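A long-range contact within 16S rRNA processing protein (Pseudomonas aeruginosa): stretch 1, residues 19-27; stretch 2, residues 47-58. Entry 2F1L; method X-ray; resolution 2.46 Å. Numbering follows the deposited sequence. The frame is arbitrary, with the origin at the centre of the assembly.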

# COMPACT_ATOMS: atom_id res chain seq x y z
N ASP A 19 -21.48 -2.45 12.69
CA ASP A 19 -20.28 -1.60 12.78
C ASP A 19 -19.09 -2.53 13.05
O ASP A 19 -18.24 -2.19 13.86
N LEU A 20 -19.04 -3.71 12.40
CA LEU A 20 -17.86 -4.60 12.44
C LEU A 20 -16.95 -4.25 11.23
O LEU A 20 -17.41 -4.27 10.10
CB LEU A 20 -18.27 -6.11 12.42
CG LEU A 20 -18.51 -7.03 13.66
N VAL A 21 -15.69 -3.91 11.44
CA VAL A 21 -14.74 -3.82 10.32
C VAL A 21 -13.80 -5.03 10.32
O VAL A 21 -13.56 -5.63 11.37
CB VAL A 21 -13.91 -2.49 10.28
CG1 VAL A 21 -14.86 -1.27 10.37
CG2 VAL A 21 -12.87 -2.43 11.34
N VAL A 22 -13.26 -5.35 9.15
CA VAL A 22 -12.48 -6.55 8.96
C VAL A 22 -11.00 -6.19 8.98
O VAL A 22 -10.49 -5.47 8.09
CB VAL A 22 -12.77 -7.23 7.59
CG1 VAL A 22 -12.02 -8.55 7.48
CG2 VAL A 22 -14.25 -7.45 7.40
N ILE A 23 -10.27 -6.72 9.95
CA ILE A 23 -8.84 -6.38 10.07
C ILE A 23 -7.92 -7.41 9.51
O ILE A 23 -6.72 -7.19 9.51
CB ILE A 23 -8.44 -6.07 11.55
CG1 ILE A 23 -8.73 -7.28 12.45
CG2 ILE A 23 -9.15 -4.79 12.01
CD1 ILE A 23 -8.30 -7.10 13.90
N GLY A 24 -8.45 -8.55 9.12
CA GLY A 24 -7.60 -9.66 8.58
C GLY A 24 -8.46 -10.84 8.16
O GLY A 24 -9.70 -10.79 8.24
N LYS A 25 -7.83 -11.92 7.69
CA LYS A 25 -8.59 -13.09 7.30
C LYS A 25 -7.79 -14.34 7.48
O LYS A 25 -6.62 -14.38 7.11
CB LYS A 25 -8.98 -12.96 5.85
CG LYS A 25 -9.81 -14.15 5.37
CD LYS A 25 -10.68 -13.81 4.18
CE LYS A 25 -11.71 -14.89 3.89
NZ LYS A 25 -12.54 -14.51 2.73
N ILE A 26 -8.45 -15.38 8.02
CA ILE A 26 -7.85 -16.69 8.21
C ILE A 26 -7.95 -17.50 6.94
O ILE A 26 -9.04 -17.76 6.44
CB ILE A 26 -8.53 -17.46 9.38
CG1 ILE A 26 -8.47 -16.66 10.68
CG2 ILE A 26 -7.85 -18.79 9.64
CD1 ILE A 26 -9.03 -17.42 11.91
N VAL A 27 -6.82 -17.90 6.39
CA VAL A 27 -6.81 -18.48 5.04
C VAL A 27 -6.24 -19.87 4.92
O VAL A 27 -6.40 -20.52 3.90
CB VAL A 27 -6.03 -17.60 4.07
CG1 VAL A 27 -6.75 -16.29 3.88
CG2 VAL A 27 -4.59 -17.36 4.58
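Stretch 2 47-58: NLLDYRRWTLRR

Stretch 2 enters the contact at the end of a 3-10 segment that takes in residues 47-50, passes through Tyr51 and Arg52, and continues as a strand from Arg53 to Arg58. This strand crosses the strand of stretch 1, Leu20 to Val27, at a signed angle of -59°, with 8.8 Å between the axes at their closest approach; the N-to-C directions of the two strands are 59° apart, so they run neither parallel nor antiparallel. At that separation the two backbones do not pair; no hydrogen bond links the stretches among the modelled atoms, and side chains make the contact, burying 405 Å² in total.

Ile23 gives up the most surface. Its CA-to-CB bond points toward stretch 2, and with chi1 in p and chi2 in t the side chain extends to the 3-10 segment and the turn after it. Ile23 CD1 lies 3.2 Å from Leu48 CD1, a very tight approach for two methyl groups, and 3.7 Å from Tyr51 CD2, meeting that ring obliquely. The 3-10 segment and its exit into Tyr51 carry backbone hydrogen bonds from Asp50 N to Asn47 O (2.9 Å) and from Tyr51 N to Leu48 O (3.2 Å). Gly24 leaves space beside Leu48: an ideal CB there would lie only 3.1 Å from Leu48 CD2.

Arg57 covers the next largest area. Its CA-to-CB bond runs sideways, but the extended first part of the side chain, with chi1 and chi2 both t, carries the guanidinium to the beginning of the opposing strand. There Arg57 NH2 is 3.6 Å from Val22 CG2 and Arg57 NH1 is 4.0 Å from Leu20 CB, both oblique to the guanidinium.

Ile26, whose CA-to-CB bond also points toward stretch 2, packs against Leu56 and Trp54. Ile26 CD1 is 4.0 Å from Leu56 CD2 and 4.5 Å from Trp54 CZ3, where it meets the edge of the indole.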

# COMPACT_ATOMS: atom_id res chain seq x y z
N ASN A 47 -0.01 -5.07 13.54
CA ASN A 47 -0.91 -4.47 14.45
C ASN A 47 -2.10 -5.36 14.75
O ASN A 47 -2.66 -5.30 15.82
CB ASN A 47 -1.38 -3.15 13.86
CG ASN A 47 -2.21 -2.37 14.82
OD1 ASN A 47 -1.78 -2.12 15.92
ND2 ASN A 47 -3.43 -2.00 14.42
N LEU A 48 -2.47 -6.19 13.79
CA LEU A 48 -3.44 -7.24 14.03
C LEU A 48 -3.18 -8.01 15.34
O LEU A 48 -4.11 -8.40 16.01
CB LEU A 48 -3.44 -8.20 12.84
CG LEU A 48 -4.37 -9.41 12.93
CD1 LEU A 48 -5.76 -8.94 13.11
CD2 LEU A 48 -4.31 -10.21 11.70
N LEU A 49 -1.92 -8.24 15.68
CA LEU A 49 -1.55 -9.07 16.88
C LEU A 49 -1.87 -8.35 18.19
O LEU A 49 -1.85 -8.95 19.26
CB LEU A 49 -0.07 -9.46 16.85
CG LEU A 49 0.38 -10.29 15.60
CD1 LEU A 49 1.88 -10.59 15.60
CD2 LEU A 49 -0.43 -11.59 15.49
N ASP A 50 -2.18 -7.07 18.09
CA ASP A 50 -2.61 -6.28 19.23
C ASP A 50 -4.09 -6.42 19.60
O ASP A 50 -4.54 -5.83 20.57
CB ASP A 50 -2.33 -4.78 18.96
CG ASP A 50 -0.84 -4.46 18.90
OD1 ASP A 50 -0.03 -5.26 19.42
OD2 ASP A 50 -0.48 -3.43 18.32
N TYR A 51 -4.87 -7.18 18.84
CA TYR A 51 -6.28 -7.36 19.15
C TYR A 51 -6.47 -8.77 19.68
O TYR A 51 -6.36 -9.71 18.91
CB TYR A 51 -7.11 -7.15 17.88
CG TYR A 51 -7.05 -5.74 17.37
CD1 TYR A 51 -7.83 -4.76 17.94
CD2 TYR A 51 -6.19 -5.37 16.35
CE1 TYR A 51 -7.79 -3.47 17.51
CE2 TYR A 51 -6.14 -4.05 15.89
CZ TYR A 51 -6.94 -3.10 16.50
OH TYR A 51 -6.95 -1.77 16.10
N ARG A 52 -6.71 -8.91 20.99
CA ARG A 52 -6.84 -10.22 21.62
C ARG A 52 -8.17 -10.95 21.27
O ARG A 52 -8.23 -12.17 21.28
CB ARG A 52 -6.67 -10.11 23.15
CG ARG A 52 -6.80 -11.46 23.89
CD ARG A 52 -6.69 -11.34 25.40
NE ARG A 52 -5.52 -10.54 25.74
N ARG A 53 -9.20 -10.18 20.96
CA ARG A 53 -10.55 -10.71 20.85
C ARG A 53 -11.02 -10.57 19.42
O ARG A 53 -11.36 -9.47 18.95
CB ARG A 53 -11.51 -10.05 21.85
CG ARG A 53 -11.42 -10.65 23.25
CD ARG A 53 -12.43 -10.03 24.24
NE ARG A 53 -12.62 -8.60 24.03
N TRP A 54 -11.04 -11.71 18.75
CA TRP A 54 -11.36 -11.81 17.35
C TRP A 54 -12.82 -12.22 17.13
O TRP A 54 -13.27 -13.26 17.63
CB TRP A 54 -10.42 -12.86 16.75
CG TRP A 54 -9.02 -12.37 16.58
CD1 TRP A 54 -8.47 -11.24 17.09
CD2 TRP A 54 -8.01 -12.99 15.82
NE1 TRP A 54 -7.19 -11.11 16.67
CE2 TRP A 54 -6.87 -12.19 15.90
CE3 TRP A 54 -7.96 -14.15 15.06
CZ2 TRP A 54 -5.68 -12.50 15.24
CZ3 TRP A 54 -6.78 -14.48 14.44
CH2 TRP A 54 -5.66 -13.66 14.53
N THR A 55 -13.56 -11.41 16.39
CA THR A 55 -14.90 -11.77 16.00
C THR A 55 -14.81 -12.39 14.61
O THR A 55 -14.61 -11.69 13.63
CB THR A 55 -15.78 -10.54 15.93
OG1 THR A 55 -15.71 -9.86 17.18
CG2 THR A 55 -17.22 -10.92 15.63
N LEU A 56 -14.95 -13.70 14.53
CA LEU A 56 -14.78 -14.36 13.25
C LEU A 56 -16.10 -14.42 12.54
O LEU A 56 -17.13 -14.72 13.16
CB LEU A 56 -14.23 -15.74 13.46
CG LEU A 56 -12.91 -15.79 14.23
CD1 LEU A 56 -12.52 -17.25 14.41
CD2 LEU A 56 -11.80 -14.97 13.52
N ARG A 57 -16.09 -14.13 11.25
CA ARG A 57 -17.30 -14.17 10.47
C ARG A 57 -17.08 -14.83 9.14
O ARG A 57 -16.18 -14.42 8.42
CB ARG A 57 -17.77 -12.76 10.21
CG ARG A 57 -19.12 -12.70 9.52
CD ARG A 57 -19.52 -11.30 9.33
NE ARG A 57 -18.67 -10.65 8.34
CZ ARG A 57 -18.37 -9.35 8.33
NH1 ARG A 57 -18.83 -8.52 9.26
NH2 ARG A 57 -17.59 -8.88 7.38
N ARG A 58 -17.90 -15.83 8.83
CA ARG A 58 -17.86 -16.52 7.54
C ARG A 58 -19.29 -16.79 7.06
O ARG A 58 -20.06 -17.38 7.78
CB ARG A 58 -17.14 -17.85 7.68
CG ARG A 58 -16.94 -18.56 6.35
CD ARG A 58 -17.13 -20.06 6.44
NE ARG A 58 -15.91 -20.61 6.97
CZ ARG A 58 -15.80 -21.32 8.08
NH1 ARG A 58 -16.86 -21.65 8.80
NH2 ARG A 58 -14.59 -21.72 8.47